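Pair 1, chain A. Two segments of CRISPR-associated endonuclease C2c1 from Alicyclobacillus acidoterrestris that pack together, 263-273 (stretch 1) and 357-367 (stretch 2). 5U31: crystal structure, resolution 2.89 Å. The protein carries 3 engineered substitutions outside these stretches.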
# COMPACT_ATOMS: atom_id res chain seq x y z
N HIS A 263 32.24 15.47 20.79
CA HIS A 263 31.85 15.60 22.19
C HIS A 263 30.34 15.54 22.37
O HIS A 263 29.86 15.10 23.42
CB HIS A 263 32.41 16.89 22.78
CG HIS A 263 31.99 18.11 22.03
ND1 HIS A 263 32.55 18.48 20.82
CD2 HIS A 263 31.05 19.05 22.30
CE1 HIS A 263 31.98 19.59 20.39
NE2 HIS A 263 31.07 19.96 21.27
N LEU A 264 29.58 15.99 21.36
CA LEU A 264 28.13 15.89 21.45
C LEU A 264 27.66 14.45 21.37
O LEU A 264 26.70 14.06 22.04
CB LEU A 264 27.47 16.72 20.34
CG LEU A 264 27.77 18.21 20.27
CD1 LEU A 264 28.93 18.46 19.34
CD2 LEU A 264 26.55 18.96 19.78
N VAL A 265 28.33 13.63 20.55
CA VAL A 265 27.98 12.22 20.44
C VAL A 265 28.11 11.54 21.80
O VAL A 265 27.24 10.76 22.21
CB VAL A 265 28.85 11.54 19.37
CG1 VAL A 265 28.50 10.07 19.25
CG2 VAL A 265 28.68 12.24 18.04
N HIS A 266 29.20 11.82 22.52
CA HIS A 266 29.37 11.25 23.85
C HIS A 266 28.32 11.75 24.82
O HIS A 266 28.00 11.06 25.79
CB HIS A 266 30.78 11.55 24.37
CG HIS A 266 31.06 10.97 25.73
ND1 HIS A 266 30.97 9.63 26.00
CD2 HIS A 266 31.44 11.57 26.88
CE1 HIS A 266 31.28 9.41 27.27
NE2 HIS A 266 31.57 10.57 27.83
N LEU A 267 27.75 12.94 24.58
CA LEU A 267 26.79 13.51 25.51
C LEU A 267 25.40 12.92 25.32
O LEU A 267 24.73 12.58 26.30
CB LEU A 267 26.76 15.03 25.35
CG LEU A 267 25.89 15.77 26.36
CD1 LEU A 267 26.26 15.36 27.79
CD2 LEU A 267 26.00 17.27 26.17
N VAL A 268 24.94 12.81 24.08
CA VAL A 268 23.64 12.20 23.83
C VAL A 268 23.64 10.73 24.24
O VAL A 268 22.60 10.19 24.66
CB VAL A 268 23.24 12.39 22.35
CG1 VAL A 268 24.32 11.87 21.43
CG2 VAL A 268 21.91 11.73 22.06
N ASN A 269 24.79 10.06 24.16
CA ASN A 269 24.90 8.70 24.68
C ASN A 269 24.63 8.67 26.18
O ASN A 269 23.91 7.81 26.68
CB ASN A 269 26.28 8.12 24.38
CG ASN A 269 26.45 7.70 22.93
OD1 ASN A 269 25.71 8.15 22.06
ND2 ASN A 269 27.42 6.83 22.68
N GLN A 270 25.23 9.61 26.92
CA GLN A 270 24.90 9.76 28.33
C GLN A 270 23.41 10.03 28.51
O GLN A 270 22.77 9.50 29.42
CB GLN A 270 25.72 10.88 28.97
CG GLN A 270 27.22 10.67 28.93
CD GLN A 270 27.98 11.83 29.55
OE1 GLN A 270 27.40 12.66 30.25
NE2 GLN A 270 29.28 11.89 29.29
N LEU A 271 22.84 10.87 27.63
CA LEU A 271 21.42 11.16 27.71
C LEU A 271 20.60 9.89 27.52
O LEU A 271 19.69 9.60 28.31
CB LEU A 271 21.04 12.20 26.65
CG LEU A 271 20.00 13.28 26.97
CD1 LEU A 271 19.35 13.80 25.69
CD2 LEU A 271 18.93 12.77 27.93
N GLN A 272 20.92 9.11 26.50
CA GLN A 272 20.11 7.94 26.17
C GLN A 272 20.18 6.88 27.26
O GLN A 272 19.21 6.15 27.47
CB GLN A 272 20.55 7.38 24.82
CG GLN A 272 20.11 8.26 23.65
CD GLN A 272 20.81 7.92 22.35
OE1 GLN A 272 20.42 8.40 21.29
NE2 GLN A 272 21.86 7.10 22.43
N GLN A 273 21.30 6.79 27.97
CA GLN A 273 21.38 5.90 29.12
C GLN A 273 20.88 6.56 30.40
O GLN A 273 20.50 5.85 31.34
CB GLN A 273 22.81 5.39 29.32
CG GLN A 273 22.88 4.13 30.16
CD GLN A 273 24.08 3.27 29.83
OE1 GLN A 273 25.23 3.68 30.03
NE2 GLN A 273 23.82 2.08 29.31
N SER A 357 20.80 21.53 14.66
CA SER A 357 20.36 20.44 13.80
C SER A 357 21.09 19.14 14.11
O SER A 357 20.96 18.17 13.35
CB SER A 357 20.55 20.80 12.33
OG SER A 357 21.92 20.72 11.95
N PHE A 358 21.87 19.10 15.20
CA PHE A 358 22.65 17.91 15.50
C PHE A 358 21.77 16.76 15.97
O PHE A 358 22.00 15.60 15.61
CB PHE A 358 23.70 18.23 16.57
CG PHE A 358 24.27 17.01 17.23
CD1 PHE A 358 25.27 16.29 16.62
CD2 PHE A 358 23.80 16.60 18.47
CE1 PHE A 358 25.80 15.17 17.23
CE2 PHE A 358 24.32 15.48 19.08
CZ PHE A 358 25.32 14.76 18.46
N LEU A 359 20.76 17.05 16.79
CA LEU A 359 19.94 15.98 17.35
C LEU A 359 19.11 15.28 16.28
O LEU A 359 18.91 14.06 16.36
CB LEU A 359 19.04 16.53 18.46
CG LEU A 359 19.80 16.76 19.78
CD1 LEU A 359 19.03 17.66 20.74
CD2 LEU A 359 20.13 15.41 20.42
N THR A 360 18.63 16.00 15.27
CA THR A 360 17.92 15.34 14.18
C THR A 360 18.88 14.54 13.31
O THR A 360 18.53 13.46 12.82
CB THR A 360 17.15 16.36 13.33
OG1 THR A 360 18.08 17.26 12.70
CG2 THR A 360 16.17 17.14 14.18
N ARG A 361 20.09 15.06 13.09
CA ARG A 361 21.11 14.28 12.39
C ARG A 361 21.41 12.98 13.13
O ARG A 361 21.44 11.90 12.52
CB ARG A 361 22.40 15.10 12.24
CG ARG A 361 22.37 16.23 11.23
CD ARG A 361 23.77 16.83 11.12
NE ARG A 361 23.76 18.26 10.85
CZ ARG A 361 24.83 19.04 10.95
NH1 ARG A 361 26.00 18.52 11.32
NH2 ARG A 361 24.74 20.34 10.69
N TYR A 362 21.64 13.07 14.44
CA TYR A 362 21.94 11.87 15.21
C TYR A 362 20.75 10.92 15.29
O TYR A 362 20.95 9.72 15.50
CB TYR A 362 22.42 12.24 16.62
CG TYR A 362 23.05 11.09 17.36
CD1 TYR A 362 24.35 10.67 17.06
CD2 TYR A 362 22.36 10.40 18.34
CE1 TYR A 362 24.93 9.60 17.73
CE2 TYR A 362 22.93 9.33 19.01
CZ TYR A 362 24.21 8.94 18.70
OH TYR A 362 24.78 7.87 19.36
N ALA A 363 19.53 11.43 15.11
CA ALA A 363 18.36 10.55 15.10
C ALA A 363 18.32 9.70 13.83
O ALA A 363 17.86 8.55 13.87
CB ALA A 363 17.08 11.37 15.24
N VAL A 364 18.79 10.24 12.71
CA VAL A 364 18.93 9.44 11.49
C VAL A 364 19.96 8.34 11.70
O VAL A 364 19.78 7.20 11.24
CB VAL A 364 19.29 10.34 10.30
CG1 VAL A 364 19.65 9.49 9.08
CG2 VAL A 364 18.15 11.28 9.98
N TYR A 365 21.05 8.65 12.41
CA TYR A 365 22.03 7.62 12.74
C TYR A 365 21.42 6.54 13.61
O TYR A 365 21.70 5.35 13.43
CB TYR A 365 23.24 8.26 13.42
CG TYR A 365 24.31 7.28 13.86
CD1 TYR A 365 25.06 6.57 12.93
CD2 TYR A 365 24.59 7.10 15.21
CE1 TYR A 365 26.04 5.68 13.33
CE2 TYR A 365 25.57 6.22 15.62
CZ TYR A 365 26.30 5.51 14.68
OH TYR A 365 27.27 4.63 15.11
N ASN A 366 20.57 6.93 14.57
CA ASN A 366 19.93 5.94 15.42
C ASN A 366 18.97 5.06 14.63
O ASN A 366 18.89 3.85 14.87
CB ASN A 366 19.20 6.64 16.57
CG ASN A 366 20.14 7.12 17.66
OD1 ASN A 366 21.19 6.53 17.90
ND2 ASN A 366 19.77 8.21 18.32
N SER A 367 18.24 5.65 13.67
CA SER A 367 17.36 4.84 12.84
C SER A 367 18.15 3.82 12.04
O SER A 367 17.73 2.67 11.89
CB SER A 367 16.54 5.74 11.91
OG SER A 367 17.38 6.45 11.02

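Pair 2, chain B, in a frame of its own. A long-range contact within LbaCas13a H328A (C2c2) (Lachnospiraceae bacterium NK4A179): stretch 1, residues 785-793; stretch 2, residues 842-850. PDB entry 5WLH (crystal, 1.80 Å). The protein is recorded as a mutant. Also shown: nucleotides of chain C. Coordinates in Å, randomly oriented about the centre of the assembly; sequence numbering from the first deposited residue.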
# COMPACT_ATOMS: atom_id res chain seq x y z
N ALA B 785 -25.05 -10.67 15.98
CA ALA B 785 -23.61 -10.60 15.68
C ALA B 785 -22.90 -11.88 16.09
O ALA B 785 -22.21 -12.51 15.28
CB ALA B 785 -22.97 -9.40 16.36
N GLU B 786 -23.07 -12.27 17.35
CA GLU B 786 -22.43 -13.50 17.82
C GLU B 786 -23.01 -14.72 17.12
O GLU B 786 -22.28 -15.68 16.83
CB GLU B 786 -22.56 -13.62 19.33
CG GLU B 786 -21.56 -14.59 19.95
CD GLU B 786 -21.02 -14.10 21.28
OE1 GLU B 786 -20.19 -14.81 21.89
OE2 GLU B 786 -21.43 -13.00 21.71
N ASN B 787 -24.31 -14.70 16.83
CA ASN B 787 -24.89 -15.77 16.02
C ASN B 787 -24.33 -15.73 14.60
O ASN B 787 -24.04 -16.77 14.00
CB ASN B 787 -26.41 -15.67 16.00
CG ASN B 787 -27.05 -16.66 15.03
OD1 ASN B 787 -27.00 -17.87 15.25
ND2 ASN B 787 -27.64 -16.15 13.95
N ASP B 788 -24.17 -14.52 14.05
CA ASP B 788 -23.55 -14.36 12.74
C ASP B 788 -22.13 -14.92 12.75
O ASP B 788 -21.79 -15.80 11.94
CB ASP B 788 -23.54 -12.88 12.36
CG ASP B 788 -23.88 -12.64 10.91
OD1 ASP B 788 -23.34 -13.36 10.04
OD2 ASP B 788 -24.69 -11.72 10.64
N PHE B 789 -21.30 -14.42 13.66
CA PHE B 789 -19.95 -14.93 13.86
C PHE B 789 -19.92 -16.46 13.90
O PHE B 789 -19.25 -17.10 13.08
CB PHE B 789 -19.39 -14.35 15.16
CG PHE B 789 -17.90 -14.41 15.27
CD1 PHE B 789 -17.10 -13.46 14.65
CD2 PHE B 789 -17.29 -15.42 16.01
CE1 PHE B 789 -15.72 -13.51 14.76
CE2 PHE B 789 -15.90 -15.48 16.12
CZ PHE B 789 -15.12 -14.53 15.49
N GLY B 790 -20.69 -17.06 14.81
CA GLY B 790 -20.68 -18.51 14.92
C GLY B 790 -21.20 -19.21 13.68
O GLY B 790 -20.75 -20.31 13.35
N GLN B 791 -22.15 -18.58 12.98
CA GLN B 791 -22.66 -19.16 11.75
C GLN B 791 -21.56 -19.30 10.71
O GLN B 791 -21.39 -20.36 10.09
CB GLN B 791 -23.82 -18.32 11.22
CG GLN B 791 -24.73 -19.05 10.25
CD GLN B 791 -25.29 -20.33 10.83
OE1 GLN B 791 -24.88 -21.43 10.46
NE2 GLN B 791 -26.24 -20.20 11.75
N ARG B 792 -20.79 -18.22 10.50
CA ARG B 792 -19.73 -18.28 9.50
C ARG B 792 -18.65 -19.27 9.90
O ARG B 792 -18.11 -19.99 9.05
CB ARG B 792 -19.13 -16.89 9.28
CG ARG B 792 -20.18 -15.83 9.11
CD ARG B 792 -19.56 -14.46 9.07
NE ARG B 792 -19.27 -14.02 7.72
CZ ARG B 792 -20.14 -13.36 6.95
NH1 ARG B 792 -19.79 -12.99 5.72
NH2 ARG B 792 -21.34 -13.08 7.41
N ILE B 793 -18.34 -19.35 11.20
CA ILE B 793 -17.38 -20.35 11.68
C ILE B 793 -17.85 -21.75 11.31
O ILE B 793 -17.08 -22.57 10.79
CB ILE B 793 -17.18 -20.22 13.21
CG1 ILE B 793 -16.74 -18.81 13.58
CG2 ILE B 793 -16.20 -21.27 13.70
CD1 ILE B 793 -15.27 -18.58 13.45
N TYR B 842 -16.89 -8.07 14.63
CA TYR B 842 -16.31 -9.31 14.11
C TYR B 842 -14.86 -9.47 14.55
O TYR B 842 -14.42 -10.57 14.89
CB TYR B 842 -16.39 -9.35 12.59
CG TYR B 842 -17.58 -10.13 12.10
CD1 TYR B 842 -18.74 -10.20 12.85
CD2 TYR B 842 -17.54 -10.80 10.88
CE1 TYR B 842 -19.83 -10.91 12.41
CE2 TYR B 842 -18.62 -11.51 10.43
CZ TYR B 842 -19.77 -11.57 11.20
OH TYR B 842 -20.86 -12.27 10.77
N LYS B 843 -14.11 -8.37 14.52
CA LYS B 843 -12.75 -8.41 15.04
C LYS B 843 -12.75 -8.60 16.55
O LYS B 843 -11.95 -9.38 17.08
CB LYS B 843 -12.00 -7.13 14.65
CG LYS B 843 -10.51 -7.32 14.48
CD LYS B 843 -9.88 -6.17 13.70
CE LYS B 843 -9.78 -4.92 14.56
NZ LYS B 843 -8.85 -3.91 13.98
N MET B 844 -13.66 -7.92 17.26
CA MET B 844 -13.72 -8.06 18.71
C MET B 844 -14.09 -9.47 19.11
O MET B 844 -13.55 -10.01 20.08
CB MET B 844 -14.73 -7.09 19.30
CG MET B 844 -14.15 -5.74 19.41
SD MET B 844 -13.43 -5.37 17.80
CE MET B 844 -13.53 -3.60 17.83
N LEU B 845 -15.04 -10.07 18.40
CA LEU B 845 -15.43 -11.44 18.71
C LEU B 845 -14.26 -12.39 18.49
O LEU B 845 -14.08 -13.35 19.24
CB LEU B 845 -16.63 -11.85 17.86
CG LEU B 845 -17.94 -11.22 18.35
CD1 LEU B 845 -19.12 -11.69 17.51
CD2 LEU B 845 -18.15 -11.55 19.81
N LEU B 846 -13.43 -12.13 17.48
CA LEU B 846 -12.27 -12.99 17.29
C LEU B 846 -11.28 -12.80 18.44
O LEU B 846 -10.80 -13.79 19.01
CB LEU B 846 -11.62 -12.69 15.94
CG LEU B 846 -10.62 -13.72 15.42
CD1 LEU B 846 -11.21 -15.12 15.42
CD2 LEU B 846 -10.16 -13.31 14.02
N LEU B 847 -10.96 -11.55 18.78
CA LEU B 847 -10.04 -11.28 19.89
C LEU B 847 -10.57 -11.89 21.19
O LEU B 847 -9.80 -12.46 21.97
CB LEU B 847 -9.83 -9.78 20.06
CG LEU B 847 -9.23 -8.96 18.91
CD1 LEU B 847 -9.30 -7.47 19.21
CD2 LEU B 847 -7.81 -9.37 18.67
N VAL B 848 -11.87 -11.79 21.43
CA VAL B 848 -12.43 -12.34 22.66
C VAL B 848 -12.29 -13.85 22.69
O VAL B 848 -11.83 -14.43 23.68
CB VAL B 848 -13.90 -11.90 22.82
CG1 VAL B 848 -14.57 -12.72 23.92
CG2 VAL B 848 -13.98 -10.43 23.15
N ASN B 849 -12.65 -14.52 21.59
CA ASN B 849 -12.61 -15.97 21.59
C ASN B 849 -11.18 -16.48 21.68
O ASN B 849 -10.92 -17.50 22.33
CB ASN B 849 -13.29 -16.52 20.35
CG ASN B 849 -14.80 -16.56 20.50
OD1 ASN B 849 -15.36 -17.54 20.99
ND2 ASN B 849 -15.47 -15.50 20.06
N LEU B 850 -10.23 -15.78 21.03
CA LEU B 850 -8.82 -16.14 21.17
C LEU B 850 -8.34 -15.93 22.60
O LEU B 850 -7.61 -16.77 23.14
CB LEU B 850 -7.97 -15.33 20.19
CG LEU B 850 -7.94 -15.80 18.73
CD1 LEU B 850 -7.20 -14.79 17.86
CD2 LEU B 850 -7.31 -17.17 18.60
P G C 43 -13.34 -0.94 23.51
OP1 G C 43 -14.40 -1.23 24.50
OP2 G C 43 -12.18 -1.87 23.38
O5' G C 43 -14.06 -0.87 22.10
C5' G C 43 -15.26 -0.12 21.91
C4' G C 43 -15.46 0.19 20.45
O4' G C 43 -14.28 0.88 19.95
C3' G C 43 -15.61 -1.02 19.53
O3' G C 43 -16.92 -1.55 19.47
C2' G C 43 -15.08 -0.49 18.20
O2' G C 43 -16.04 0.35 17.58
C1' G C 43 -13.92 0.38 18.68
N9 G C 43 -12.67 -0.40 18.83
C8 G C 43 -12.13 -0.80 20.02
N7 G C 43 -11.02 -1.47 19.92
C5 G C 43 -10.79 -1.52 18.56
C6 G C 43 -9.72 -2.13 17.85
O6 G C 43 -8.74 -2.75 18.30
N1 G C 43 -9.86 -1.96 16.48
C2 G C 43 -10.90 -1.29 15.88
N2 G C 43 -10.86 -1.22 14.54
N3 G C 43 -11.90 -0.72 16.53
C4 G C 43 -11.78 -0.85 17.87
P A C 32 -6.18 -3.08 11.49
OP1 A C 32 -6.90 -3.00 12.79
OP2 A C 32 -5.19 -2.03 11.15
O5' A C 32 -5.42 -4.49 11.38
C5' A C 32 -6.14 -5.71 11.50
C4' A C 32 -5.33 -6.87 11.00
O4' A C 32 -5.16 -6.77 9.57
C3' A C 32 -3.91 -6.96 11.55
O3' A C 32 -3.92 -7.65 12.79
C2' A C 32 -3.17 -7.71 10.46
O2' A C 32 -3.44 -9.10 10.57
C1' A C 32 -3.86 -7.18 9.20
N9 A C 32 -3.17 -6.03 8.57
C8 A C 32 -3.38 -4.70 8.86
N7 A C 32 -2.66 -3.87 8.14
C5 A C 32 -1.93 -4.72 7.31
C6 A C 32 -0.98 -4.46 6.29
N6 A C 32 -0.58 -3.22 5.95
N1 A C 32 -0.43 -5.51 5.66
C2 A C 32 -0.83 -6.75 6.00
N3 A C 32 -1.71 -7.11 6.93
C4 A C 32 -2.23 -6.04 7.56

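Both pairs are two helices crossing at a steep angle. In pair 1 the angle between the helix directions is 72°, with an axis separation of 11.4 Å. In pair 2 the values are 73° and 10.6 Å. The crossing has the same sign in both. Fourteen central residues superpose with an RMSD of 0.8 Å.

The positions nearest the crossing match well. Val A265 falls on Glu B786, Val A268 on Phe B789, Leu A359 on Tyr B842 and Tyr A362 on Leu B845. The aromatic and aliphatic roles are exchanged at one central couple. In pair 1 the large ring is on stretch 2 and the valine on stretch 1. In pair 2 the ring is on stretch 1 and the leucine on stretch 2.

The exchange keeps one kind of contact. Val A268 CG1 lies 3.9 Å from the centroid of the Tyr A362 ring, over its face. Leu B845 CB lies 3.6 Å from the centroid of the Phe B789 ring, also over the face. Each is a CH-pi contact, with donor and ring on reversed helices.

Tyr A362 sits as a knob among Val A265, Val A268, Asn A269 and Gln A272. Tyr A362 OH is 2.9 Å from Asn A269 OD1. Within pair 1, Leu A264 CB also packs over the face of Phe A358, 3.5 Å from Phe A358 CZ. Val A268 CG1 reaches the edge of that same ring.

Pair 2 has Tyr B842 at the position of Leu A359. Phe B789 points an edge toward its face, with centroids 5.6 Å apart and planes at 84°. Phe B789 CZ also lies 4.0 Å from Leu B846 CD1. The apolar contact of Val A268 CG2 with Leu A359 CD2, at 4.4 Å, is thus matched by an aromatic pair.

The polar contacts differ too. Asn A366 ND2 donates a hydrogen bond to Gln A272 OE1 across the helices, at 3.0 Å. The matching positions are Asn B849 and Ile B793. Asn B849 ND2 instead bonds within its own helix, to Leu B845 O at 2.7 Å. No clear hydrogen bond crosses pair 2. Asp B788 OD1 approaches Tyr B842 OH to 2.8 Å, but the angle is poor. A salt bridge within stretch 1 joins Asp B788 OD1 to Arg B792 NH2, at 3.3 Å.

Pair 2 buries slightly more surface, 439 against 382 Å².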